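PDB 4O5O: 3-hydroxyacyl-CoA dehydrogenase from Brucella suis, which probably catalyses the NAD(H)-dependent interconversion of 3-hydroxyacyl-CoA and 3-oxoacyl-CoA, as a member of the short-chain dehydrogenase family. Local coordinates for residues Asp89-Cys94 and Gly149-Thr154; Gly191-Thr196 and Glu243-Asn248; Thr196-Ile201 and Gly249-Leu254. All coordinates share one frame; numbering follows the deposited sequence.

Interaction 1 of 3, residues Asp89-Cys94 and Gly149-Thr154; sequences DVLVNC and GVIINT
Thr154 OG1 stands 2.7 Å from Asn93 O and donates its proton to that carbonyl, while Tyr234 of helix 231-243 is bonded to the same hydroxyl from outside the pair of strands. The rotation about CA-CB puts OG1 anti to the carbonyl carbon of Thr154 (chi1 -55°), which turns the hydroxyl across the gap and leaves CG2 anti to the backbone N; OG1 itself lies a little off the plane of the Asn93 carbonyl. Next to this bond the amides of Asn93 and Asn153 lie side by side and point the same way. Asn93 ND2 gives a nearly straight bond of 2.8 Å to Asn153 OD1, which lies in the plane of the Asn93 amide, although the two amide planes are twisted 39° apart. Both side chains pack against Thr126 of helix 112-137, on the face they share with Leu91 and Ile151.

Strand 90-93 is the middle one of the seven-stranded parallel sheet of a Rossmann-type fold and 149-154 is its neighbour, linked by a right-handed crossover through helix 112-137. Backbone bonds alternate along them: Val150 N to Asp89 O, Leu91 N to Val150 O, Ile152 N to Leu91 O at 2.8 Å, and Asn93 N to Ile152 O. Leu91 CD2 touches Ile151 CG2 at 4.2 Å. On the reverse face Val90 CG1 rests 3.6 Å from Val150 O, and Val92 CG1 lies similarly close to Ile152 O. Helix 231-243 packs there, with Tyr234 against Val92 and Val238 and Ile241 against Ile152. Just before the strand, the carboxylate of Asp89 turns to Arg87 and Arg14 in salt bridges.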
loop_
_atom_site.group_PDB
_atom_site.type_symbol
_atom_site.label_atom_id
_atom_site.label_comp_id
_atom_site.label_asym_id
_atom_site.label_seq_id
_atom_site.Cartn_x
_atom_site.Cartn_y
_atom_site.Cartn_z
ATOM N N ASP B 89 2.531 -24.732 18.844
ATOM C CA ASP B 89 1.496 -23.716 18.927
ATOM C C ASP B 89 1.797 -22.472 18.106
ATOM O O ASP B 89 0.881 -21.866 17.556
ATOM C CB ASP B 89 1.283 -23.292 20.384
ATOM C CG ASP B 89 0.715 -24.407 21.229
ATOM O OD1 ASP B 89 -0.500 -24.680 21.145
ATOM O OD2 ASP B 89 1.485 -25.019 21.988
ATOM N N VAL B 90 3.069 -22.057 18.094
ATOM C CA VAL B 90 3.446 -20.816 17.434
ATOM C C VAL B 90 4.708 -21.063 16.629
ATOM O O VAL B 90 5.652 -21.697 17.125
ATOM C CB VAL B 90 3.727 -19.672 18.446
ATOM C CG1 VAL B 90 4.127 -18.404 17.701
ATOM C CG2 VAL B 90 2.518 -19.422 19.344
ATOM N N LEU B 91 4.728 -20.586 15.385
ATOM C CA LEU B 91 5.973 -20.523 14.595
ATOM C C LEU B 91 6.323 -19.065 14.391
ATOM O O LEU B 91 5.469 -18.278 13.980
ATOM C CB LEU B 91 5.767 -21.167 13.209
ATOM C CG LEU B 91 6.925 -20.951 12.227
ATOM C CD1 LEU B 91 8.227 -21.612 12.653
ATOM C CD2 LEU B 91 6.556 -21.419 10.835
ATOM N N VAL B 92 7.579 -18.712 14.638
ATOM C CA VAL B 92 8.072 -17.395 14.309
ATOM C C VAL B 92 9.286 -17.579 13.402
ATOM O O VAL B 92 10.319 -18.103 13.812
ATOM C CB VAL B 92 8.452 -16.571 15.561
ATOM C CG1 VAL B 92 8.676 -15.126 15.157
ATOM C CG2 VAL B 92 7.385 -16.717 16.657
ATOM N N ASN B 93 9.124 -17.114 12.159
ATOM C CA ASN B 93 10.169 -17.174 11.156
ATOM C C ASN B 93 10.994 -15.882 11.255
ATOM O O ASN B 93 10.507 -14.839 10.853
ATOM C CB ASN B 93 9.570 -17.287 9.748
ATOM C CG ASN B 93 9.137 -18.692 9.383
ATOM O OD1 ASN B 93 9.936 -19.618 9.382
ATOM N ND2 ASN B 93 7.897 -18.827 8.933
ATOM N N CYS B 94 12.198 -15.954 11.818
ATOM C CA CYS B 94 13.133 -14.826 11.902
ATOM C C CYS B 94 14.385 -15.017 11.070
ATOM O O CYS B 94 15.093 -14.025 10.840
ATOM C CB CYS B 94 13.512 -14.576 13.367
ATOM S SG CYS B 94 12.131 -14.192 14.433
ATOM N N GLY B 149 -3.331 -22.339 16.257
ATOM C CA GLY B 149 -1.963 -21.922 16.135
ATOM C C GLY B 149 -1.831 -20.550 15.538
ATOM O O GLY B 149 -2.792 -19.982 15.030
ATOM N N VAL B 150 -0.611 -20.017 15.610
ATOM C CA VAL B 150 -0.262 -18.713 15.063
ATOM C C VAL B 150 1.085 -18.826 14.352
ATOM O O VAL B 150 2.025 -19.381 14.923
ATOM C CB VAL B 150 -0.140 -17.655 16.189
ATOM C CG1 VAL B 150 0.100 -16.281 15.601
ATOM C CG2 VAL B 150 -1.387 -17.661 17.079
ATOM N N ILE B 151 1.164 -18.294 13.127
ATOM C CA ILE B 151 2.398 -18.237 12.348
ATOM C C ILE B 151 2.733 -16.788 12.124
ATOM O O ILE B 151 1.897 -16.023 11.626
ATOM C CB ILE B 151 2.239 -18.947 10.990
ATOM C CG1 ILE B 151 2.007 -20.440 11.251
ATOM C CG2 ILE B 151 3.473 -18.714 10.108
ATOM C CD1 ILE B 151 1.582 -21.231 10.040
ATOM N N ILE B 152 3.950 -16.398 12.516
ATOM C CA ILE B 152 4.389 -15.013 12.374
ATOM C C ILE B 152 5.676 -14.988 11.574
ATOM O O ILE B 152 6.660 -15.639 11.929
ATOM C CB ILE B 152 4.631 -14.352 13.761
ATOM C CG1 ILE B 152 3.320 -14.331 14.558
ATOM C CG2 ILE B 152 5.188 -12.930 13.606
ATOM C CD1 ILE B 152 3.463 -14.073 16.018
ATOM N N ASN B 153 5.631 -14.267 10.463
ATOM C CA ASN B 153 6.755 -14.153 9.549
ATOM C C ASN B 153 7.400 -12.794 9.669
ATOM O O ASN B 153 6.786 -11.839 10.162
ATOM C CB ASN B 153 6.286 -14.381 8.110
ATOM C CG ASN B 153 5.724 -15.806 7.896
ATOM O OD1 ASN B 153 6.134 -16.707 8.555
ATOM N ND2 ASN B 153 4.890 -15.999 6.911
ATOM N N THR B 154 8.640 -12.704 9.214
ATOM C CA THR B 154 9.379 -11.451 9.272
ATOM C C THR B 154 9.646 -10.989 7.836
ATOM O O THR B 154 10.338 -11.665 7.081
ATOM C CB THR B 154 10.701 -11.637 10.026
ATOM O OG1 THR B 154 10.426 -12.183 11.326
ATOM C CG2 THR B 154 11.431 -10.306 10.199
#

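Interaction 2 of 3, residues Gly191-Thr196 and Glu243-Asn248; sequences GIRVMT and ENQMLN
Arg193 leaves strand 192-199 toward the turn 244-247, and its CB passes 3.5 Å from Asn248 OD1. CG then runs by the amide carbon of that asparagine, Asn248 CG, at 3.7 Å, the amide standing almost upright (82°) to the guanidinium further out. CD comes up against two backbone carbonyls, Gln245 O at 3.2 Å and Leu247 O. A bend at the third torsion (chi3 -69°) swings the tip round under the turn, where NE forms a salt bridge with Glu147. The guanidinium lies flat beneath Gln245, whose CA sits 3.7 Å above the centre of its plane. At its edge NH1 donates to Leu247 O, 2.9 Å away and in the plane of both groups, and a second bond from NH1 goes to Ile241 O near the end of helix 231-243. The cation thus collects carbonyl oxygens from the helix end and the turn behind it, which probably steadies its charge in a buried setting.

Asn248, just past the turn, grips the strand. Its OD1 accepts a nearly straight bond from Val194 N at 2.9 Å, doing for this strand what a neighbouring backbone carbonyl would do, while ND2 reaches Ile192 O through a water and also bonds Phe224 O of the second subunit. Met195, folded at chi2 and chi3, lays SD 4.0 Å from Leu247 CB and against the peptide joining Leu247 to Asn248.

Leu247 N bonds Asn244 O to close a type I turn, and Asn244 OD1 accepts from Met246 N in an Asx turn, while Asn244 ND2 bonds Glu233 O of the second subunit. Together the turns shape the first part of the connection from helix 231-243 to strand 251-254, the edge strand of this Rossmann-type sheet within the chain.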
loop_
_atom_site.group_PDB
_atom_site.type_symbol
_atom_site.label_atom_id
_atom_site.label_comp_id
_atom_site.label_asym_id
_atom_site.label_seq_id
_atom_site.Cartn_x
_atom_site.Cartn_y
_atom_site.Cartn_z
ATOM N N GLY B 191 -8.228 -22.629 11.946
ATOM C CA GLY B 191 -8.020 -21.777 13.110
ATOM C C GLY B 191 -6.556 -21.395 13.321
ATOM O O GLY B 191 -6.113 -21.238 14.452
ATOM N N ILE B 192 -5.792 -21.268 12.237
ATOM C CA ILE B 192 -4.397 -20.891 12.330
ATOM C C ILE B 192 -4.289 -19.502 11.711
ATOM O O ILE B 192 -4.567 -19.309 10.536
ATOM C CB ILE B 192 -3.480 -21.900 11.608
ATOM C CG1 ILE B 192 -3.574 -23.304 12.241
ATOM C CG2 ILE B 192 -2.030 -21.426 11.595
ATOM C CD1 ILE B 192 -3.020 -24.386 11.331
ATOM N N ARG B 193 -3.867 -18.544 12.531
ATOM C CA ARG B 193 -3.623 -17.169 12.056
ATOM C C ARG B 193 -2.238 -17.027 11.453
ATOM O O ARG B 193 -1.303 -17.768 11.832
ATOM C CB ARG B 193 -3.785 -16.185 13.224
ATOM C CG ARG B 193 -5.215 -16.041 13.694
ATOM C CD ARG B 193 -5.409 -14.919 14.671
ATOM N NE ARG B 193 -4.763 -15.210 15.941
ATOM C CZ ARG B 193 -3.834 -14.482 16.563
ATOM N NH1 ARG B 193 -3.371 -13.341 16.063
ATOM N NH2 ARG B 193 -3.368 -14.890 17.722
ATOM N N VAL B 194 -2.112 -16.071 10.529
ATOM C CA VAL B 194 -0.861 -15.813 9.846
ATOM C C VAL B 194 -0.690 -14.307 9.790
ATOM O O VAL B 194 -1.541 -13.591 9.233
ATOM C CB VAL B 194 -0.855 -16.411 8.426
ATOM C CG1 VAL B 194 0.506 -16.244 7.783
ATOM C CG2 VAL B 194 -1.254 -17.874 8.450
ATOM N N MET B 195 0.422 -13.850 10.375
ATOM C CA MET B 195 0.773 -12.443 10.454
ATOM C C MET B 195 2.205 -12.228 10.065
ATOM O O MET B 195 3.030 -13.138 10.152
ATOM C CB MET B 195 0.607 -11.952 11.886
ATOM C CG MET B 195 -0.834 -11.703 12.297
ATOM S SD MET B 195 -1.556 -10.269 11.523
ATOM C CE MET B 195 -0.426 -8.971 12.038
ATOM N N THR B 196 2.506 -10.999 9.678
ATOM C CA THR B 196 3.868 -10.611 9.306
ATOM C C THR B 196 4.251 -9.325 9.980
ATOM O O THR B 196 3.449 -8.406 10.066
ATOM C CB THR B 196 3.977 -10.485 7.776
ATOM O OG1 THR B 196 3.741 -11.779 7.232
ATOM C CG2 THR B 196 5.343 -9.985 7.316
ATOM N N GLU B 243 -1.353 -12.876 21.485
ATOM C CA GLU B 243 -2.474 -12.596 22.396
ATOM C C GLU B 243 -3.729 -12.060 21.719
ATOM O O GLU B 243 -4.852 -12.350 22.163
ATOM C CB GLU B 243 -2.055 -11.577 23.449
ATOM C CG GLU B 243 -1.040 -12.071 24.438
ATOM C CD GLU B 243 -0.662 -11.035 25.480
ATOM O OE1 GLU B 243 -0.835 -9.789 25.265
ATOM O OE2 GLU B 243 -0.175 -11.479 26.530
ATOM N N ASN B 244 -3.536 -11.253 20.676
ATOM C CA ASN B 244 -4.634 -10.479 20.080
ATOM C C ASN B 244 -5.215 -11.206 18.869
ATOM O O ASN B 244 -4.676 -11.125 17.764
ATOM C CB ASN B 244 -4.187 -9.071 19.692
ATOM C CG ASN B 244 -5.353 -8.171 19.388
ATOM O OD1 ASN B 244 -6.432 -8.635 19.018
ATOM N ND2 ASN B 244 -5.155 -6.884 19.557
ATOM N N GLN B 245 -6.279 -11.968 19.114
ATOM C CA GLN B 245 -6.829 -12.868 18.116
ATOM C C GLN B 245 -7.343 -12.153 16.860
ATOM O O GLN B 245 -7.458 -12.772 15.807
ATOM C CB GLN B 245 -7.963 -13.697 18.735
ATOM C CG GLN B 245 -8.413 -14.874 17.885
ATOM C CD GLN B 245 -9.272 -15.836 18.664
ATOM O OE1 GLN B 245 -10.453 -15.567 18.948
ATOM N NE2 GLN B 245 -8.676 -16.947 19.057
ATOM N N MET B 246 -7.679 -10.874 16.967
ATOM C CA MET B 246 -8.159 -10.118 15.805
ATOM C C MET B 246 -7.071 -9.739 14.807
ATOM O O MET B 246 -7.390 -9.300 13.710
ATOM C CB MET B 246 -8.945 -8.881 16.250
ATOM C CG MET B 246 -10.370 -9.236 16.649
ATOM S SD MET B 246 -11.412 -9.781 15.256
ATOM C CE MET B 246 -11.405 -8.306 14.230
ATOM N N LEU B 247 -5.790 -9.866 15.178
ATOM C CA LEU B 247 -4.726 -9.608 14.208
ATOM C C LEU B 247 -4.551 -10.812 13.287
ATOM O O LEU B 247 -4.132 -11.881 13.729
ATOM C CB LEU B 247 -3.407 -9.269 14.911
ATOM C CG LEU B 247 -3.361 -7.889 15.575
ATOM C CD1 LEU B 247 -2.152 -7.744 16.506
ATOM C CD2 LEU B 247 -3.375 -6.780 14.554
ATOM N N ASN B 248 -4.867 -10.643 12.008
ATOM C CA ASN B 248 -4.714 -11.768 11.075
ATOM C C ASN B 248 -4.583 -11.227 9.670
ATOM O O ASN B 248 -5.209 -10.220 9.310
ATOM C CB ASN B 248 -5.907 -12.736 11.176
ATOM C CG ASN B 248 -5.621 -14.074 10.542
ATOM O OD1 ASN B 248 -4.465 -14.416 10.231
ATOM N ND2 ASN B 248 -6.677 -14.847 10.330
HETATM O O HOH W 1 -6.191 -17.405 9.309
#

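Interaction 3 of 3, residues Thr196-Ile201 and Gly249-Leu254; sequences TIAPGI and GEVIRL
Thr196 and Val251 lie side by side on one face of the sheet, with Thr196 CB 3.9 Å from Val251 CG2. The other methyl of the valine, CG1, is anti to the backbone N (chi1 178°) and leans forward to Ala198 CB, also at 3.9 Å. On the opposite face Ile197 CG2 meets Leu254 CB at 4.1 Å.

Five backbone bonds set this register, from Thr196 N to Glu250 O through to Gly200 N, which lies 2.8 Å from Leu254 O. The first is nearly in line with its carbonyl. From Ala198 N to Ile252 O onward the donors rise about 40° out of the acceptor plane, in keeping with the twist between strands crossing at -27°. Strand 251-254 is thereby laid parallel on the outer side of 192-199, as the seventh strand of the short-chain dehydrogenase Rossmann fold.

Further out, Phe160 of helix 158-161 packs on Ala198, Val251 and Arg253, while helix 231-243 covers Ile197. Arg253 turns its guanidinium to Asp255 and Asp161 in salt bridges. Beyond the strand comes the second subunit: its Ile252 packs on Ile252, and its Arg253 N bonds Glu250 OE2.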
loop_
_atom_site.group_PDB
_atom_site.type_symbol
_atom_site.label_atom_id
_atom_site.label_comp_id
_atom_site.label_asym_id
_atom_site.label_seq_id
_atom_site.Cartn_x
_atom_site.Cartn_y
_atom_site.Cartn_z
ATOM N N THR B 196 2.506 -10.999 9.678
ATOM C CA THR B 196 3.868 -10.611 9.306
ATOM C C THR B 196 4.251 -9.325 9.980
ATOM O O THR B 196 3.449 -8.406 10.066
ATOM C CB THR B 196 3.977 -10.485 7.776
ATOM O OG1 THR B 196 3.741 -11.779 7.232
ATOM C CG2 THR B 196 5.343 -9.985 7.316
ATOM N N ILE B 197 5.476 -9.278 10.501
ATOM C CA ILE B 197 6.066 -8.042 11.003
ATOM C C ILE B 197 7.115 -7.588 10.007
ATOM O O ILE B 197 7.915 -8.421 9.542
ATOM C CB ILE B 197 6.728 -8.218 12.390
ATOM C CG1 ILE B 197 5.728 -8.688 13.452
ATOM C CG2 ILE B 197 7.436 -6.956 12.838
ATOM C CD1 ILE B 197 6.317 -9.194 14.765
ATOM N N ALA B 198 7.113 -6.298 9.667
ATOM C CA ALA B 198 8.108 -5.687 8.805
ATOM C C ALA B 198 8.996 -4.777 9.662
ATOM O O ALA B 198 8.672 -3.588 9.872
ATOM C CB ALA B 198 7.425 -4.915 7.672
ATOM N N PRO B 199 10.110 -5.328 10.166
ATOM C CA PRO B 199 10.960 -4.475 10.984
ATOM C C PRO B 199 11.699 -3.391 10.214
ATOM O O PRO B 199 12.077 -3.604 9.057
ATOM C CB PRO B 199 11.974 -5.450 11.605
ATOM C CG PRO B 199 11.506 -6.809 11.294
ATOM C CD PRO B 199 10.616 -6.702 10.092
ATOM N N GLY B 200 11.947 -2.266 10.889
ATOM C CA GLY B 200 12.909 -1.281 10.433
ATOM C C GLY B 200 14.305 -1.675 10.803
ATOM O O GLY B 200 14.672 -2.850 10.692
ATOM N N ILE B 201 15.086 -0.693 11.245
ATOM C CA ILE B 201 16.466 -0.924 11.546
ATOM C C ILE B 201 16.610 -1.349 13.025
ATOM O O ILE B 201 16.345 -0.559 13.943
ATOM C CB ILE B 201 17.337 0.323 11.276
ATOM C CG1 ILE B 201 17.146 0.848 9.853
ATOM C CG2 ILE B 201 18.793 -0.058 11.491
ATOM C CD1 ILE B 201 17.674 2.256 9.614
ATOM N N GLY B 249 -3.724 -11.860 8.893
ATOM C CA GLY B 249 -3.600 -11.486 7.493
ATOM C C GLY B 249 -2.969 -10.162 7.148
ATOM O O GLY B 249 -3.132 -9.677 6.030
ATOM N N GLU B 250 -2.222 -9.608 8.098
ATOM C CA GLU B 250 -1.697 -8.235 8.027
ATOM C C GLU B 250 -0.174 -8.217 8.165
ATOM O O GLU B 250 0.429 -9.137 8.703
ATOM C CB GLU B 250 -2.405 -7.401 9.117
ATOM C CG GLU B 250 -1.842 -6.054 9.516
ATOM C CD GLU B 250 -1.836 -4.999 8.452
ATOM O OE1 GLU B 250 -1.796 -5.360 7.229
ATOM O OE2 GLU B 250 -1.881 -3.786 8.858
ATOM N N VAL B 251 0.411 -7.147 7.613
ATOM C CA VAL B 251 1.814 -6.835 7.735
ATOM C C VAL B 251 1.917 -5.583 8.590
ATOM O O VAL B 251 1.343 -4.548 8.230
ATOM C CB VAL B 251 2.441 -6.605 6.348
ATOM C CG1 VAL B 251 3.903 -6.218 6.448
ATOM C CG2 VAL B 251 2.303 -7.839 5.464
ATOM N N ILE B 252 2.602 -5.676 9.726
ATOM C CA ILE B 252 2.784 -4.517 10.598
ATOM C C ILE B 252 4.213 -3.986 10.531
ATOM O O ILE B 252 5.171 -4.729 10.825
ATOM C CB ILE B 252 2.509 -4.889 12.061
ATOM C CG1 ILE B 252 1.084 -5.427 12.211
ATOM C CG2 ILE B 252 2.759 -3.712 12.992
ATOM C CD1 ILE B 252 0.752 -5.919 13.597
ATOM N N ARG B 253 4.346 -2.712 10.184
ATOM C CA ARG B 253 5.646 -2.045 10.179
ATOM C C ARG B 253 6.010 -1.695 11.622
ATOM O O ARG B 253 5.208 -1.087 12.338
ATOM C CB ARG B 253 5.603 -0.764 9.349
ATOM C CG ARG B 253 5.282 -1.017 7.903
ATOM C CD ARG B 253 5.151 0.277 7.133
ATOM N NE ARG B 253 6.446 0.908 6.987
ATOM C CZ ARG B 253 6.889 1.455 5.875
ATOM N NH1 ARG B 253 6.103 1.567 4.807
ATOM N NH2 ARG B 253 8.111 1.934 5.883
ATOM N N LEU B 254 7.220 -2.084 12.013
ATOM C CA LEU B 254 7.756 -1.790 13.329
ATOM C C LEU B 254 9.077 -1.057 13.124
ATOM O O LEU B 254 10.141 -1.683 12.988
ATOM C CB LEU B 254 7.929 -3.081 14.115
ATOM C CG LEU B 254 8.430 -2.941 15.536
ATOM C CD1 LEU B 254 7.403 -2.249 16.439
ATOM C CD2 LEU B 254 8.824 -4.298 16.102
#

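All three contacts are buried, but they step outward across one parallel sheet. Interaction 1 joins strands 90-93 and 149-154 close to the middle of the chain, where no other subunit touches it. Strand 192-199 is the next one over: Ile151 N to Arg193 O and Asn153 O to Ile197 N probably bond it to interaction 1. Its first half serves interaction 2 and its second half interaction 3, with Thr196 common to both. Interactions 1 and 3 are parallel strand pairing, the first with side-chain bonds added at its C-terminal end, whereas interaction 2 relies on an arginine and an asparagine to join the strand to a turn and the residue after it. Both outer contacts meet the second subunit.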